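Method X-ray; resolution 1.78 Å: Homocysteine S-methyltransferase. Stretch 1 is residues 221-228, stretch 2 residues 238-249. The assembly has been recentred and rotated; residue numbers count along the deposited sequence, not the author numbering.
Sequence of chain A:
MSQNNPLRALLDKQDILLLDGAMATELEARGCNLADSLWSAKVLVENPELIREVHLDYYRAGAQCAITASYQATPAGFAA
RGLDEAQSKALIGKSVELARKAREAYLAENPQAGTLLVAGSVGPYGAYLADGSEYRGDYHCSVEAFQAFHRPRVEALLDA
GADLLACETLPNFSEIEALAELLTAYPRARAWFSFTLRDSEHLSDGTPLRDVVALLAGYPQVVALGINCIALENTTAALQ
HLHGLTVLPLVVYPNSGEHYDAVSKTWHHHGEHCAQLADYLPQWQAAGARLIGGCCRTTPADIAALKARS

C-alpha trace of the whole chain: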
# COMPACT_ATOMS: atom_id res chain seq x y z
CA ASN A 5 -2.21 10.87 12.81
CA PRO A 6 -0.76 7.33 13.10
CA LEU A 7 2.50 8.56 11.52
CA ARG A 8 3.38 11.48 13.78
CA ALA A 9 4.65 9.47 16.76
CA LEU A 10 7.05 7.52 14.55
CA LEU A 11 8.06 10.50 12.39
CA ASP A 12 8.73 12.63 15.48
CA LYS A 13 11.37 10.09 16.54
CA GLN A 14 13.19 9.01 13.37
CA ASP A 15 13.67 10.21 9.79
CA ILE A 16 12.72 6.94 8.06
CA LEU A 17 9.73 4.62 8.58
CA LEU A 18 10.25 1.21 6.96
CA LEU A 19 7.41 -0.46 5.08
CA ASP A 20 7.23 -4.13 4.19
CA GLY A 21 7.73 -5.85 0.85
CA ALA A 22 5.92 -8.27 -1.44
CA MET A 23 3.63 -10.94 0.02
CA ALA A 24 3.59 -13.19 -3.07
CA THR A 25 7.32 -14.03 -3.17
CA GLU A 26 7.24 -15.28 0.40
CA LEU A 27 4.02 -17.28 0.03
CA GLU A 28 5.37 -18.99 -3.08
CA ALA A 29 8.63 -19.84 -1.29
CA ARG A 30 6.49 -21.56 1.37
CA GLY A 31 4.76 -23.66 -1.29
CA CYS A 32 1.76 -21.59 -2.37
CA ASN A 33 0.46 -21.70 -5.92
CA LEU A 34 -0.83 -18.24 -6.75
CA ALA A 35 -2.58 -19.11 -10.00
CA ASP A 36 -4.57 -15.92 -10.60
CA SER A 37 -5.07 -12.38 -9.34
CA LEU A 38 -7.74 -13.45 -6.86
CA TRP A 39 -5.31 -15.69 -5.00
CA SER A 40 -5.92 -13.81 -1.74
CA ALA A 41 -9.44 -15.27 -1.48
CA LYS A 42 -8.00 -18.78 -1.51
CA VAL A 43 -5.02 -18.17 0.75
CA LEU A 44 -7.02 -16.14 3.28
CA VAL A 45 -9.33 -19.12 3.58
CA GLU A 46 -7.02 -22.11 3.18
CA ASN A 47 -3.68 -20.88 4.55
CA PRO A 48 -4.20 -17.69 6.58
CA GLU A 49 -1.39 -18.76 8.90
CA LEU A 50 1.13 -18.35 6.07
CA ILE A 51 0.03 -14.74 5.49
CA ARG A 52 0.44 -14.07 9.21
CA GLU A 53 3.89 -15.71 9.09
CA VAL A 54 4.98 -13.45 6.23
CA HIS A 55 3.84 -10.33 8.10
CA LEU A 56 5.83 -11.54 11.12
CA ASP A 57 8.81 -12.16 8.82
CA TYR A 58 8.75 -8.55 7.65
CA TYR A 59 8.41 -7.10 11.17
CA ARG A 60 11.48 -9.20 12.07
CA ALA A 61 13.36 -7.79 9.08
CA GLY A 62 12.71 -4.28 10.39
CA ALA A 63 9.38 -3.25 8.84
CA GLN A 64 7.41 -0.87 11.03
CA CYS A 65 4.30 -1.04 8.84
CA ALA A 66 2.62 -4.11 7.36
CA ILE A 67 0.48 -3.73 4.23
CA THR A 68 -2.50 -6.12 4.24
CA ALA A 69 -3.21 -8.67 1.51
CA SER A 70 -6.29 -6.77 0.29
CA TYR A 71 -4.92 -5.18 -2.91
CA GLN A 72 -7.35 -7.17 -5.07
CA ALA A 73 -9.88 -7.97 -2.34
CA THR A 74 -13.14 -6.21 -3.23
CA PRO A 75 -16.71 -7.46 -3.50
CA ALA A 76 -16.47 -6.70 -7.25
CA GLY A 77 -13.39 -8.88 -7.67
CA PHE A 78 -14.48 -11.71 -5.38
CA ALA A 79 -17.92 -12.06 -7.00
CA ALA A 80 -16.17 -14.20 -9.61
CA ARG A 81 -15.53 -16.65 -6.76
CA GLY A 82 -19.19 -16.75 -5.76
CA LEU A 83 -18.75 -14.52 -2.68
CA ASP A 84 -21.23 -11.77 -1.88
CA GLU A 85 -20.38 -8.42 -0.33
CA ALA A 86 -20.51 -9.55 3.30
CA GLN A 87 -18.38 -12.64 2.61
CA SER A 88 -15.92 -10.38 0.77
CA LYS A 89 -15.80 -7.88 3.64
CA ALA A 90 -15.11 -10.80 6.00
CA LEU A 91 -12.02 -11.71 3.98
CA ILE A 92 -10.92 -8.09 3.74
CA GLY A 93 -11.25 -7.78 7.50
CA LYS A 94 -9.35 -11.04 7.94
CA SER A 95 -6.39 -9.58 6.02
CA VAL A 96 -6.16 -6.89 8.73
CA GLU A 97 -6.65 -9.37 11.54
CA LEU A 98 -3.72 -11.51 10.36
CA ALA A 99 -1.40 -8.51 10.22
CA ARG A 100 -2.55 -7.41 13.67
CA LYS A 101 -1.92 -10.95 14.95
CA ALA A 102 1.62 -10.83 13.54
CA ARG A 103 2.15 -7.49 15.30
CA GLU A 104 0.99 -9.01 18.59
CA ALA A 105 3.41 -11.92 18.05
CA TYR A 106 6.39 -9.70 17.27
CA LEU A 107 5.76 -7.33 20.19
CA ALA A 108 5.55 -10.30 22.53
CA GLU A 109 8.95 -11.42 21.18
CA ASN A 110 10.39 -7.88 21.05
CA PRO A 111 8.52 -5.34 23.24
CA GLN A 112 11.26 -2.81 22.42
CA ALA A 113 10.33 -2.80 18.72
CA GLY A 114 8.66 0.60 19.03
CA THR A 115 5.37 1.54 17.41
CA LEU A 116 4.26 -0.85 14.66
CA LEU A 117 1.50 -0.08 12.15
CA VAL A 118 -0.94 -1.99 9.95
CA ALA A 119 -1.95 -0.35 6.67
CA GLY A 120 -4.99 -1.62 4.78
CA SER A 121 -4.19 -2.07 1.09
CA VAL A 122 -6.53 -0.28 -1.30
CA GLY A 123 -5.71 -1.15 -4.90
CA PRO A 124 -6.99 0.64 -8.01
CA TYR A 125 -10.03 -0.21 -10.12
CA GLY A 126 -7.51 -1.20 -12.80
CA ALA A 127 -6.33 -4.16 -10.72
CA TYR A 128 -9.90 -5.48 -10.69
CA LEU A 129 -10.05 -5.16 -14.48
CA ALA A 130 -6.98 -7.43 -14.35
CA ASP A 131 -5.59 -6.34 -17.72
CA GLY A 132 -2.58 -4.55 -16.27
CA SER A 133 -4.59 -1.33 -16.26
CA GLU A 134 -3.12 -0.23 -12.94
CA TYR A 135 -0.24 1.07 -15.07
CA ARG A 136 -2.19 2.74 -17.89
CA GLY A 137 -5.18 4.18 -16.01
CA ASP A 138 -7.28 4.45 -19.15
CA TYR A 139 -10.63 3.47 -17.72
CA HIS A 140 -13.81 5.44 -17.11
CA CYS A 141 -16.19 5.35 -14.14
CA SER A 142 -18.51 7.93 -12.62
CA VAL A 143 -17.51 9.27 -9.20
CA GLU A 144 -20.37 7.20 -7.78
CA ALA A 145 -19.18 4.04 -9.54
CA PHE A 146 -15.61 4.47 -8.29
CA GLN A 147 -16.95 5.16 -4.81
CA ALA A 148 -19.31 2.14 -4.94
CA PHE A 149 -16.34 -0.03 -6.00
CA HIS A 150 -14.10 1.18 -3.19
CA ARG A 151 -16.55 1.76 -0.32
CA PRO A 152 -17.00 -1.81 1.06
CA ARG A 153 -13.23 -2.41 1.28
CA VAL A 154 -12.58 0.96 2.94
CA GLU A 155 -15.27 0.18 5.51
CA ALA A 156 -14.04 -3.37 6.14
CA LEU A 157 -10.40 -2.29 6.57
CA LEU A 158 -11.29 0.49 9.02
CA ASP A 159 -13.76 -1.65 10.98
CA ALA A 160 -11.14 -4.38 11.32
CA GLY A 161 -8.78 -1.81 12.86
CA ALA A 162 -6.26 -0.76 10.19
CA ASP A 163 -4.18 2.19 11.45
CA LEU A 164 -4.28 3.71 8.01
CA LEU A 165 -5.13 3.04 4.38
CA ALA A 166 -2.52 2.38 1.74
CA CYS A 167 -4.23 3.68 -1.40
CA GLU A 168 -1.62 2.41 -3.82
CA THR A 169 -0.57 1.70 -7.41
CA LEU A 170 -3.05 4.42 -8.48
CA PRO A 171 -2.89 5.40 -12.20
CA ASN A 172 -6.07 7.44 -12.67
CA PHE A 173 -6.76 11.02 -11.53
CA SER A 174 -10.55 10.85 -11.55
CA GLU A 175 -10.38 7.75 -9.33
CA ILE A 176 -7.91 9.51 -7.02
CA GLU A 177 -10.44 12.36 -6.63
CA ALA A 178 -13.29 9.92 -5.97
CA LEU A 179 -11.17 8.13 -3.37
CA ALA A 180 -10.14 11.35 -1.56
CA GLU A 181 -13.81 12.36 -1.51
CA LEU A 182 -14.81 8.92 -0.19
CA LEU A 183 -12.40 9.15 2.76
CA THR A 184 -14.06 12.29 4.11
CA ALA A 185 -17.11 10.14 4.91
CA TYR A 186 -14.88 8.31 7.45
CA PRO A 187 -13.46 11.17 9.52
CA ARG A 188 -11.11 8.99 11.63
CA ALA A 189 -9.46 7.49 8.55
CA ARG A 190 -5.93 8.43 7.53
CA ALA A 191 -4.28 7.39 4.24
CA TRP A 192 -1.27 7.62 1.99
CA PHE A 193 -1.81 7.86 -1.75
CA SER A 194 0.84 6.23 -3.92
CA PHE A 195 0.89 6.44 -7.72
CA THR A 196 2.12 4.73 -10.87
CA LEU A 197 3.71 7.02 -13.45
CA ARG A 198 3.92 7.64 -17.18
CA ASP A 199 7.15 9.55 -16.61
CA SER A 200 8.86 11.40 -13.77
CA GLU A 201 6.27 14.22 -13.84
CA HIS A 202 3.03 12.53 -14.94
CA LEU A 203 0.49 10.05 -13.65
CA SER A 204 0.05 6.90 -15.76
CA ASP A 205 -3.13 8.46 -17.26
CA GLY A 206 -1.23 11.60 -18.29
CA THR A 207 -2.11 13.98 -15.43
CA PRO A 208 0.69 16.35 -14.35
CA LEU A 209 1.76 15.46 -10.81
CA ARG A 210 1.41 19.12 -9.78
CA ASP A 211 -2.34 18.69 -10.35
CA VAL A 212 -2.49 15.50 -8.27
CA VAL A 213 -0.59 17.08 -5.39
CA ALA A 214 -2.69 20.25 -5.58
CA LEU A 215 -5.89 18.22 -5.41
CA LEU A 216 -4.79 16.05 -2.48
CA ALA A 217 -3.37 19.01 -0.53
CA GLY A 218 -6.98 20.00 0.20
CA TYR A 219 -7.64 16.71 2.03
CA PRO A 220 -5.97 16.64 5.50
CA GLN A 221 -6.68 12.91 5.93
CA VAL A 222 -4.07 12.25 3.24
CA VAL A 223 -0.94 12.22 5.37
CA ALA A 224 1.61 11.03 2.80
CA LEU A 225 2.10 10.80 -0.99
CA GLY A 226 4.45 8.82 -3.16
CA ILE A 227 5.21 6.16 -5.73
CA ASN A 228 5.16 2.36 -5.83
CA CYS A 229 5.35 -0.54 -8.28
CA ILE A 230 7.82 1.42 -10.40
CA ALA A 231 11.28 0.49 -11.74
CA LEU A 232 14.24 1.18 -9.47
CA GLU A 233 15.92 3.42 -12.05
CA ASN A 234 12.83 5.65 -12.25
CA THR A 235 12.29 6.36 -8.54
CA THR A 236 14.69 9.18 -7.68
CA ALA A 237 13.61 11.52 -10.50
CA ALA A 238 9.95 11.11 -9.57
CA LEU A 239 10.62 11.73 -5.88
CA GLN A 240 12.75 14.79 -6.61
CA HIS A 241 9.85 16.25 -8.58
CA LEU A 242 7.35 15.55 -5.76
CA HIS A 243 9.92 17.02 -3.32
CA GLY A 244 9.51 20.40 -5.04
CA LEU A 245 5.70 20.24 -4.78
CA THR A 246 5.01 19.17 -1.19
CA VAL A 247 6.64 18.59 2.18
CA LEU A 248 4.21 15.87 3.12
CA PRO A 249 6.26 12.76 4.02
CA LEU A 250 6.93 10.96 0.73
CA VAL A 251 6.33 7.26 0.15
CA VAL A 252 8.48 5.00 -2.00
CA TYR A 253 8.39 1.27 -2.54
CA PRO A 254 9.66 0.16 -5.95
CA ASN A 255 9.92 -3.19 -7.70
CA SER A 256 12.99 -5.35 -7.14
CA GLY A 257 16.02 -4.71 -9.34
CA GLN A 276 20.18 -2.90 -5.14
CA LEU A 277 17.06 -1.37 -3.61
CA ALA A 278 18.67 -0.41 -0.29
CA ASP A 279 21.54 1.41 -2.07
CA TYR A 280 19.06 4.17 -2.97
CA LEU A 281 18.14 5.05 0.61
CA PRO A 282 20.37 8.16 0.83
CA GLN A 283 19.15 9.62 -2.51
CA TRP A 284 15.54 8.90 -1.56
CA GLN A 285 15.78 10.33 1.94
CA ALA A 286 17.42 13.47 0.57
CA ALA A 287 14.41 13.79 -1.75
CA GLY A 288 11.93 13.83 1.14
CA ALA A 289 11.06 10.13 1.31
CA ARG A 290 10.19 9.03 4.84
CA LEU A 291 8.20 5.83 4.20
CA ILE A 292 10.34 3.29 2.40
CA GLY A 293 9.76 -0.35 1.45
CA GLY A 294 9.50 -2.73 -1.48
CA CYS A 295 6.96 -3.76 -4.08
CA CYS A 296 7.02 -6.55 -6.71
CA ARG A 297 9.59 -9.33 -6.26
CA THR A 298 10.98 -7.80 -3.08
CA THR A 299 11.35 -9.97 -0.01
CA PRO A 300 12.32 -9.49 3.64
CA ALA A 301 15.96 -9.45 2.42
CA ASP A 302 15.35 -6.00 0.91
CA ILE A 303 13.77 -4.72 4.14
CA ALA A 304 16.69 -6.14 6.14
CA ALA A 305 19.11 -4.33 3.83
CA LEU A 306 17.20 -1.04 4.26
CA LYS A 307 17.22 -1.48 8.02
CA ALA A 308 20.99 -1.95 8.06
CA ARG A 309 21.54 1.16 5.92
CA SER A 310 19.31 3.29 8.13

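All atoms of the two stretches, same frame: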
# COMPACT_ATOMS: atom_id res chain seq x y z
N GLN A 221 -6.81 14.32 5.61
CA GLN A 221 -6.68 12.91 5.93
C GLN A 221 -5.59 12.20 5.14
O GLN A 221 -5.16 11.12 5.52
CB GLN A 221 -7.99 12.18 5.68
CG GLN A 221 -9.08 12.55 6.64
CD GLN A 221 -10.41 12.03 6.16
OE1 GLN A 221 -10.95 12.53 5.17
NE2 GLN A 221 -10.94 11.01 6.85
N VAL A 222 -5.17 12.80 4.02
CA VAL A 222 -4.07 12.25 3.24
C VAL A 222 -2.75 12.73 3.85
O VAL A 222 -2.37 13.90 3.73
CB VAL A 222 -4.15 12.65 1.75
CG1 VAL A 222 -2.95 12.10 0.99
CG2 VAL A 222 -5.44 12.14 1.13
N VAL A 223 -2.09 11.83 4.56
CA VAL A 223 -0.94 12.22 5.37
C VAL A 223 0.41 11.92 4.73
O VAL A 223 1.46 12.25 5.30
CB VAL A 223 -1.00 11.55 6.75
CG1 VAL A 223 -2.24 12.03 7.52
CG2 VAL A 223 -1.05 10.04 6.59
N ALA A 224 0.39 11.28 3.56
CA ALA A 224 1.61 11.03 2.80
C ALA A 224 1.28 10.70 1.34
O ALA A 224 0.17 10.26 1.02
CB ALA A 224 2.43 9.90 3.45
N LEU A 225 2.25 10.95 0.46
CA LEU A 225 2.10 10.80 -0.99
C LEU A 225 3.33 10.12 -1.52
O LEU A 225 4.41 10.33 -0.99
CB LEU A 225 1.96 12.17 -1.68
CG LEU A 225 0.87 13.14 -1.28
CD1 LEU A 225 0.91 14.33 -2.19
CD2 LEU A 225 -0.44 12.43 -1.42
N GLY A 226 3.22 9.35 -2.59
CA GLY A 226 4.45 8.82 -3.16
C GLY A 226 4.27 7.94 -4.37
O GLY A 226 3.32 8.10 -5.12
N ILE A 227 5.22 7.02 -4.56
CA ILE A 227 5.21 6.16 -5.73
C ILE A 227 5.47 4.70 -5.34
O ILE A 227 6.19 4.42 -4.38
CB ILE A 227 6.27 6.61 -6.76
CG1 ILE A 227 7.63 6.68 -6.06
CG2 ILE A 227 5.88 7.97 -7.35
CD1 ILE A 227 8.82 6.96 -7.00
N ASN A 228 4.86 3.77 -6.06
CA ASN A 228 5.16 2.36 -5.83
C ASN A 228 4.96 1.56 -7.11
O ASN A 228 4.34 2.05 -8.06
CB ASN A 228 4.30 1.78 -4.70
CG ASN A 228 2.83 1.63 -5.09
OD1 ASN A 228 2.10 2.62 -5.21
ND2 ASN A 228 2.39 0.38 -5.25
N ALA A 238 11.34 10.90 -9.94
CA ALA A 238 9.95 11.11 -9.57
C ALA A 238 9.84 11.73 -8.18
O ALA A 238 9.07 12.66 -7.98
CB ALA A 238 9.19 9.80 -9.61
N LEU A 239 10.63 11.21 -7.24
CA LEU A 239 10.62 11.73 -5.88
C LEU A 239 11.13 13.16 -5.84
O LEU A 239 10.58 14.00 -5.13
CB LEU A 239 11.47 10.88 -4.94
CG LEU A 239 10.91 9.52 -4.52
CD1 LEU A 239 11.93 8.75 -3.67
CD2 LEU A 239 9.59 9.71 -3.76
N GLN A 240 12.20 13.43 -6.59
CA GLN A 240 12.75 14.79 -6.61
C GLN A 240 11.71 15.78 -7.11
O GLN A 240 11.64 16.90 -6.61
CB GLN A 240 14.03 14.84 -7.46
CG GLN A 240 15.22 14.23 -6.76
CD GLN A 240 16.42 14.03 -7.68
OE1 GLN A 240 16.29 14.04 -8.91
NE2 GLN A 240 17.59 13.83 -7.08
N HIS A 241 10.89 15.37 -8.07
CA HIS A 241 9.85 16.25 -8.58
C HIS A 241 8.77 16.49 -7.51
O HIS A 241 8.38 17.64 -7.26
CB HIS A 241 9.24 15.67 -9.86
CG HIS A 241 8.21 16.57 -10.51
ND1 HIS A 241 8.53 17.78 -11.07
CD2 HIS A 241 6.88 16.42 -10.67
CE1 HIS A 241 7.44 18.34 -11.56
NE2 HIS A 241 6.42 17.53 -11.33
N LEU A 242 8.31 15.42 -6.86
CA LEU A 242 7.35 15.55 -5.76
C LEU A 242 7.91 16.41 -4.62
O LEU A 242 7.19 17.18 -4.01
CB LEU A 242 6.95 14.17 -5.24
CG LEU A 242 6.12 13.32 -6.19
CD1 LEU A 242 5.94 11.91 -5.63
CD2 LEU A 242 4.75 13.97 -6.42
N HIS A 243 9.21 16.27 -4.36
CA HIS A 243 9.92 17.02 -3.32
C HIS A 243 9.80 18.54 -3.50
O HIS A 243 9.85 19.30 -2.52
CB HIS A 243 11.39 16.58 -3.33
CG HIS A 243 12.22 17.15 -2.22
ND1 HIS A 243 11.79 17.24 -0.92
CD2 HIS A 243 13.48 17.66 -2.23
CE1 HIS A 243 12.74 17.77 -0.17
NE2 HIS A 243 13.78 18.03 -0.94
N GLY A 244 9.65 18.98 -4.74
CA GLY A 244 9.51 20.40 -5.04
C GLY A 244 8.06 20.88 -4.97
O GLY A 244 7.80 22.08 -5.09
N LEU A 245 7.14 19.95 -4.74
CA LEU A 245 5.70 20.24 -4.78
C LEU A 245 5.02 20.13 -3.41
O LEU A 245 3.94 20.68 -3.20
CB LEU A 245 4.99 19.29 -5.74
CG LEU A 245 5.39 19.35 -7.21
CD1 LEU A 245 4.71 18.25 -7.97
CD2 LEU A 245 5.04 20.72 -7.78
N THR A 246 5.62 19.39 -2.49
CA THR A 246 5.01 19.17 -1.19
C THR A 246 6.07 18.83 -0.16
O THR A 246 7.15 18.35 -0.50
CB THR A 246 3.95 18.04 -1.26
OG1 THR A 246 3.41 17.78 0.04
CG2 THR A 246 4.60 16.78 -1.78
N VAL A 247 5.78 19.07 1.11
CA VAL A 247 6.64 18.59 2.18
C VAL A 247 5.89 17.58 3.04
O VAL A 247 6.32 17.25 4.14
CB VAL A 247 7.19 19.74 3.06
CG1 VAL A 247 8.24 20.51 2.29
CG2 VAL A 247 6.09 20.65 3.51
N LEU A 248 4.75 17.09 2.55
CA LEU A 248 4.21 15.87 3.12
C LEU A 248 5.29 14.80 3.06
O LEU A 248 6.08 14.78 2.11
CB LEU A 248 2.97 15.39 2.34
CG LEU A 248 1.66 16.14 2.57
CD1 LEU A 248 0.58 15.54 1.67
CD2 LEU A 248 1.23 16.10 4.04
N PRO A 249 5.34 13.91 4.07
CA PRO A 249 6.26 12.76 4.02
C PRO A 249 6.03 11.98 2.73
O PRO A 249 4.88 11.67 2.40
CB PRO A 249 5.88 11.91 5.24
CG PRO A 249 4.92 12.71 6.04
CD PRO A 249 4.40 13.83 5.20

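Strand 222-228 runs nearly antiparallel to the helix that enters stretch 2 at Ala-238 (162° between their directions, axes 9.0 Å apart at closest approach), and the loop after the helix brings Leu-248 and Pro-249 back beside the start of the strand. Together the stretches bury 463 Å², with apolar side chains meeting at several points. Leu-225 contributes the most area. Its CG lies 3.8 Å from CD1 of Leu-248, a branched aliphatic pairing, and its CD1 reaches CG2 of Thr-246 at 4.4 Å. The backbone of Leu-225 supplies the one hydrogen bond between the stretches: its N donates to O of Pro-249 over 3.3 Å, a weak bond despite a fairly straight 159° angle. The same carbonyl oxygen of Pro-249 sits 3.2 Å from CB of Ala-224.

Ile-227, whose CA-to-CB bond points toward the helix, covers nearly as much, followed by Leu-248 and Pro-249. The CD1 of Ile-227 packs 3.9 Å from CB of Ala-238 and 4.1 Å from CG of Leu-239, while its CG2 lies 4.3 Å from CD1 of Leu-242. That same Leu-242 CD1 also comes within 4.2 Å of CA of Gly-226. Leu-248 points toward the strand; within the loop, N of Leu-248 donates a hydrogen bond to OG1 of Thr-246 at 2.9 Å.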